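Invasion-associated protein B (Bartonella henselae, PDB 3DTD) is of unknown molecular function but, as a member of the invasion-associated locus B family, is probably linked to the bacterium's entry into host cells. Local coordinates at residues Leu25-Gly37 / Gln151-Leu165. Numbering follows the deposited sequence.
Sequences LTETYGLWSINCG and QLNGFSNALNRLIAL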
loop_
_atom_site.group_PDB
_atom_site.type_symbol
_atom_site.label_atom_id
_atom_site.label_comp_id
_atom_site.label_asym_id
_atom_site.label_seq_id
_atom_site.Cartn_x
_atom_site.Cartn_y
_atom_site.Cartn_z
ATOM N N LEU C 25 4.514 -34.105 -2.476
ATOM C CA LEU C 25 3.132 -34.064 -2.008
ATOM C C LEU C 25 2.999 -34.459 -0.533
ATOM O O LEU C 25 3.602 -35.434 -0.086
ATOM C CB LEU C 25 2.277 -34.985 -2.883
ATOM C CG LEU C 25 0.896 -34.515 -3.327
ATOM C CD1 LEU C 25 0.991 -33.225 -4.109
ATOM C CD2 LEU C 25 0.263 -35.581 -4.176
ATOM N N THR C 26 2.205 -33.695 0.212
ATOM C CA THR C 26 1.996 -33.935 1.639
ATOM C C THR C 26 0.974 -35.052 1.892
ATOM O O THR C 26 -0.173 -34.974 1.445
ATOM C CB THR C 26 1.548 -32.638 2.371
ATOM O OG1 THR C 26 2.448 -31.565 2.063
ATOM C CG2 THR C 26 1.507 -32.844 3.888
ATOM N N GLU C 27 1.407 -36.087 2.608
ATOM C CA GLU C 27 0.517 -37.156 3.070
ATOM C C GLU C 27 0.043 -36.858 4.482
ATOM O O GLU C 27 0.787 -36.306 5.280
ATOM C CB GLU C 27 1.227 -38.507 3.052
ATOM C CG GLU C 27 1.757 -38.906 1.693
ATOM C CD GLU C 27 2.289 -40.322 1.650
ATOM O OE1 GLU C 27 3.280 -40.560 0.927
ATOM O OE2 GLU C 27 1.717 -41.198 2.332
ATOM N N THR C 28 -1.197 -37.232 4.785
ATOM C CA THR C 28 -1.805 -36.939 6.077
ATOM C C THR C 28 -2.261 -38.225 6.756
ATOM O O THR C 28 -3.011 -39.015 6.175
ATOM C CB THR C 28 -2.999 -35.970 5.928
ATOM O OG1 THR C 28 -2.607 -34.844 5.127
ATOM C CG2 THR C 28 -3.481 -35.479 7.296
ATOM N N TYR C 29 -1.783 -38.428 7.981
ATOM C CA TYR C 29 -2.176 -39.567 8.800
ATOM C C TYR C 29 -2.582 -39.059 10.167
ATOM O O TYR C 29 -1.732 -38.792 11.018
ATOM C CB TYR C 29 -1.041 -40.590 8.900
ATOM C CG TYR C 29 -0.710 -41.220 7.571
ATOM C CD1 TYR C 29 -1.431 -42.315 7.102
ATOM C CD2 TYR C 29 0.310 -40.705 6.770
ATOM C CE1 TYR C 29 -1.142 -42.887 5.874
ATOM C CE2 TYR C 29 0.604 -41.269 5.535
ATOM C CZ TYR C 29 -0.125 -42.358 5.094
ATOM O OH TYR C 29 0.160 -42.926 3.878
ATOM N N GLY C 30 -3.892 -38.911 10.352
ATOM C CA GLY C 30 -4.452 -38.325 11.556
ATOM C C GLY C 30 -4.038 -36.874 11.649
ATOM O O GLY C 30 -4.400 -36.062 10.799
ATOM N N LEU C 31 -3.251 -36.565 12.674
ATOM C CA LEU C 31 -2.742 -35.217 12.885
ATOM C C LEU C 31 -1.312 -35.064 12.359
ATOM O O LEU C 31 -0.746 -33.974 12.385
ATOM C CB LEU C 31 -2.825 -34.837 14.365
ATOM C CG LEU C 31 -4.216 -34.701 14.995
ATOM C CD1 LEU C 31 -4.106 -34.481 16.487
ATOM C CD2 LEU C 31 -5.025 -33.576 14.358
ATOM N N TRP C 32 -0.745 -36.155 11.858
ATOM C CA TRP C 32 0.642 -36.160 11.400
ATOM C C TRP C 32 0.765 -36.052 9.887
ATOM O O TRP C 32 -0.078 -36.561 9.148
ATOM C CB TRP C 32 1.378 -37.389 11.941
ATOM C CG TRP C 32 1.757 -37.220 13.368
ATOM C CD1 TRP C 32 0.940 -37.343 14.453
ATOM C CD2 TRP C 32 3.050 -36.859 13.874
ATOM N NE1 TRP C 32 1.642 -37.087 15.606
ATOM C CE2 TRP C 32 2.942 -36.789 15.280
ATOM C CE3 TRP C 32 4.290 -36.587 13.276
ATOM C CZ2 TRP C 32 4.028 -36.466 16.101
ATOM C CZ3 TRP C 32 5.370 -36.267 14.090
ATOM C CH2 TRP C 32 5.230 -36.209 15.489
ATOM N N SER C 33 1.815 -35.362 9.445
ATOM C CA SER C 33 2.082 -35.148 8.023
ATOM C C SER C 33 3.390 -35.801 7.578
ATOM O O SER C 33 4.318 -35.948 8.369
ATOM C CB SER C 33 2.119 -33.652 7.697
ATOM O OG SER C 33 0.894 -33.018 8.020
ATOM N N ILE C 34 3.447 -36.193 6.305
ATOM C CA ILE C 34 4.653 -36.764 5.707
ATOM C C ILE C 34 5.027 -36.044 4.409
ATOM O O ILE C 34 4.200 -35.891 3.503
ATOM C CB ILE C 34 4.527 -38.301 5.463
ATOM C CG1 ILE C 34 4.494 -39.049 6.795
ATOM C CG2 ILE C 34 5.693 -38.837 4.613
ATOM C CD1 ILE C 34 4.122 -40.488 6.671
ATOM N N ASN C 35 6.278 -35.591 4.345
ATOM C CA ASN C 35 6.845 -35.010 3.139
ATOM C C ASN C 35 8.164 -35.682 2.791
ATOM O O ASN C 35 8.958 -35.999 3.673
ATOM C CB ASN C 35 7.037 -33.502 3.304
ATOM C CG ASN C 35 5.730 -32.737 3.239
ATOM O OD1 ASN C 35 5.153 -32.381 4.264
ATOM N ND2 ASN C 35 5.253 -32.485 2.023
ATOM N N CYS C 36 8.380 -35.917 1.503
ATOM C CA CYS C 36 9.626 -36.503 1.033
ATOM C C CYS C 36 10.397 -35.528 0.158
ATOM O O CYS C 36 9.812 -34.768 -0.606
ATOM C CB CYS C 36 9.367 -37.807 0.276
ATOM S SG CYS C 36 8.524 -39.083 1.247
ATOM N N GLY C 37 11.716 -35.555 0.291
ATOM C CA GLY C 37 12.601 -34.761 -0.546
ATOM C C GLY C 37 13.883 -35.521 -0.815
ATOM O O GLY C 37 14.248 -36.414 -0.055
ATOM N N GLN C 151 0.515 -33.805 20.083
ATOM C CA GLN C 151 -0.558 -34.789 19.962
ATOM C C GLN C 151 -0.105 -35.939 19.069
ATOM O O GLN C 151 0.480 -35.714 18.009
ATOM C CB GLN C 151 -1.823 -34.144 19.407
ATOM C CG GLN C 151 -2.405 -33.045 20.274
ATOM C CD GLN C 151 -3.649 -32.431 19.670
ATOM O OE1 GLN C 151 -4.753 -32.943 19.842
ATOM N NE2 GLN C 151 -3.478 -31.319 18.961
ATOM N N LEU C 152 -0.381 -37.165 19.508
ATOM C CA LEU C 152 0.160 -38.363 18.863
ATOM C C LEU C 152 -0.827 -39.132 17.978
ATOM O O LEU C 152 -0.507 -40.216 17.499
ATOM C CB LEU C 152 0.774 -39.302 19.914
ATOM C CG LEU C 152 1.931 -38.766 20.764
ATOM C CD1 LEU C 152 2.237 -39.731 21.903
ATOM C CD2 LEU C 152 3.187 -38.486 19.925
ATOM N N ASN C 153 -2.019 -38.577 17.761
ATOM C CA ASN C 153 -3.011 -39.209 16.887
ATOM C C ASN C 153 -2.520 -39.289 15.442
ATOM O O ASN C 153 -2.346 -38.268 14.774
ATOM C CB ASN C 153 -4.365 -38.495 16.957
ATOM C CG ASN C 153 -5.439 -39.204 16.144
ATOM O OD1 ASN C 153 -5.721 -38.830 15.007
ATOM N ND2 ASN C 153 -6.024 -40.247 16.717
ATOM N N GLY C 154 -2.271 -40.513 14.988
ATOM C CA GLY C 154 -1.762 -40.752 13.649
ATOM C C GLY C 154 -0.277 -41.065 13.586
ATOM O O GLY C 154 0.246 -41.302 12.499
ATOM N N PHE C 155 0.395 -41.066 14.741
ATOM C CA PHE C 155 1.839 -41.330 14.820
ATOM C C PHE C 155 2.189 -42.713 14.289
ATOM O O PHE C 155 3.105 -42.855 13.477
ATOM C CB PHE C 155 2.360 -41.178 16.260
ATOM C CG PHE C 155 3.866 -41.261 16.386
ATOM C CD1 PHE C 155 4.630 -40.100 16.468
ATOM C CD2 PHE C 155 4.518 -42.498 16.451
ATOM C CE1 PHE C 155 6.021 -40.164 16.586
ATOM C CE2 PHE C 155 5.902 -42.574 16.559
ATOM C CZ PHE C 155 6.656 -41.405 16.629
ATOM N N SER C 156 1.466 -43.723 14.766
ATOM C CA SER C 156 1.713 -45.117 14.400
ATOM C C SER C 156 1.545 -45.340 12.894
ATOM O O SER C 156 2.414 -45.932 12.253
ATOM C CB SER C 156 0.804 -46.052 15.213
ATOM O OG SER C 156 1.414 -47.302 15.463
ATOM N N ASN C 157 0.450 -44.828 12.333
ATOM C CA ASN C 157 0.175 -44.962 10.900
ATOM C C ASN C 157 1.135 -44.191 9.999
ATOM O O ASN C 157 1.472 -44.661 8.909
ATOM C CB ASN C 157 -1.268 -44.575 10.579
ATOM C CG ASN C 157 -2.266 -45.648 10.974
ATOM O OD1 ASN C 157 -1.944 -46.837 11.023
ATOM N ND2 ASN C 157 -3.494 -45.232 11.249
ATOM N N ALA C 158 1.570 -43.018 10.459
ATOM C CA ALA C 158 2.586 -42.242 9.753
ATOM C C ALA C 158 3.960 -42.921 9.806
ATOM O O ALA C 158 4.695 -42.909 8.821
ATOM C CB ALA C 158 2.660 -40.816 10.286
ATOM N N LEU C 159 4.292 -43.528 10.942
ATOM C CA LEU C 159 5.557 -44.251 11.075
ATOM C C LEU C 159 5.588 -45.525 10.228
ATOM O O LEU C 159 6.623 -45.861 9.661
ATOM C CB LEU C 159 5.868 -44.551 12.541
ATOM C CG LEU C 159 7.230 -45.156 12.887
ATOM C CD1 LEU C 159 8.395 -44.380 12.273
ATOM C CD2 LEU C 159 7.365 -45.222 14.385
ATOM N N ASN C 160 4.447 -46.206 10.134
ATOM C CA ASN C 160 4.267 -47.349 9.233
ATOM C C ASN C 160 4.486 -47.006 7.764
ATOM O O ASN C 160 5.046 -47.805 7.013
ATOM C CB ASN C 160 2.870 -47.953 9.400
ATOM C CG ASN C 160 2.706 -48.696 10.707
ATOM O OD1 ASN C 160 3.671 -48.931 11.421
ATOM N ND2 ASN C 160 1.473 -49.066 11.028
ATOM N N ARG C 161 4.025 -45.820 7.372
ATOM C CA ARG C 161 4.251 -45.275 6.039
ATOM C C ARG C 161 5.727 -44.938 5.808
ATOM O O ARG C 161 6.254 -45.182 4.723
ATOM C CB ARG C 161 3.351 -44.053 5.813
ATOM C CG ARG C 161 3.477 -43.379 4.449
ATOM C CD ARG C 161 3.165 -44.310 3.302
ATOM N NE ARG C 161 3.223 -43.605 2.028
ATOM C CZ ARG C 161 3.458 -44.182 0.856
ATOM N NH1 ARG C 161 3.668 -45.491 0.781
ATOM N NH2 ARG C 161 3.492 -43.442 -0.242
ATOM N N LEU C 162 6.381 -44.401 6.837
ATOM C CA LEU C 162 7.816 -44.125 6.808
ATOM C C LEU C 162 8.664 -45.389 6.645
ATOM O O LEU C 162 9.692 -45.365 5.962
ATOM C CB LEU C 162 8.237 -43.349 8.063
ATOM C CG LEU C 162 8.800 -41.932 7.898
ATOM C CD1 LEU C 162 7.923 -41.010 7.074
ATOM C CD2 LEU C 162 9.101 -41.330 9.251
ATOM N N ILE C 163 8.221 -46.480 7.272
ATOM C CA ILE C 163 8.847 -47.799 7.129
ATOM C C ILE C 163 8.678 -48.311 5.698
ATOM O O ILE C 163 9.630 -48.801 5.092
ATOM C CB ILE C 163 8.288 -48.813 8.174
ATOM C CG1 ILE C 163 8.676 -48.384 9.596
ATOM C CG2 ILE C 163 8.809 -50.229 7.918
ATOM C CD1 ILE C 163 7.792 -48.937 10.695
ATOM N N ALA C 164 7.468 -48.156 5.166
ATOM C CA ALA C 164 7.126 -48.545 3.798
ATOM C C ALA C 164 7.865 -47.747 2.719
ATOM O O ALA C 164 8.173 -48.284 1.653
ATOM C CB ALA C 164 5.617 -48.449 3.586
ATOM N N LEU C 165 8.143 -46.473 2.996
ATOM C CA LEU C 165 8.882 -45.619 2.063
ATOM C C LEU C 165 10.383 -45.930 2.033
ATOM O O LEU C 165 11.056 -45.639 1.042
ATOM C CB LEU C 165 8.637 -44.136 2.361
ATOM C CG LEU C 165 7.288 -43.552 1.927
ATOM C CD1 LEU C 165 6.942 -42.310 2.737
ATOM C CD2 LEU C 165 7.249 -43.257 0.428
#
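E27 OE2 is gripped twice: R161 NE reaches its syn lone pair at 2.9 Å, and Y29 OH donates to it nearly along the C-O bond. R161 NH2 meets E27 OE1 at 3.1 Å, making a side-on, two-nitrogen salt bridge, although carboxylate and guanidinium planes are 44° apart. The bend of R161 at chi2 (59°) brings its CD to 3.4 Å from Y29 OH. The type II' turn Y29-W32 abuts the loop before helix 155-168. L31 N bonds N153 O (2.9 Å), and the close G30-G154 pairing, CA to CA 4.2 Å, suits two glycines. On the other flank W32 NE1 donates to Q151 O (3.0 Å) in the carbonyl plane, while F155 turns its edge to the indole face, planes at 87° and CD1 3.7 Å from W32 CZ2. Between the flanks A158 CB packs on Y29 CB and, at 3.9 Å, on I34 CD1. Farther along, L165 CD1 touches I34 CG2 and SG of C36, disulfide-bonded to C45. The C-terminal helix thus lies on hairpin 27-39, outermost in this chain's sheet, with polar groups flanking an apolar strip of A158, I34 and L162; two donors on OE2, one cationic, probably favour the ionised form of E27.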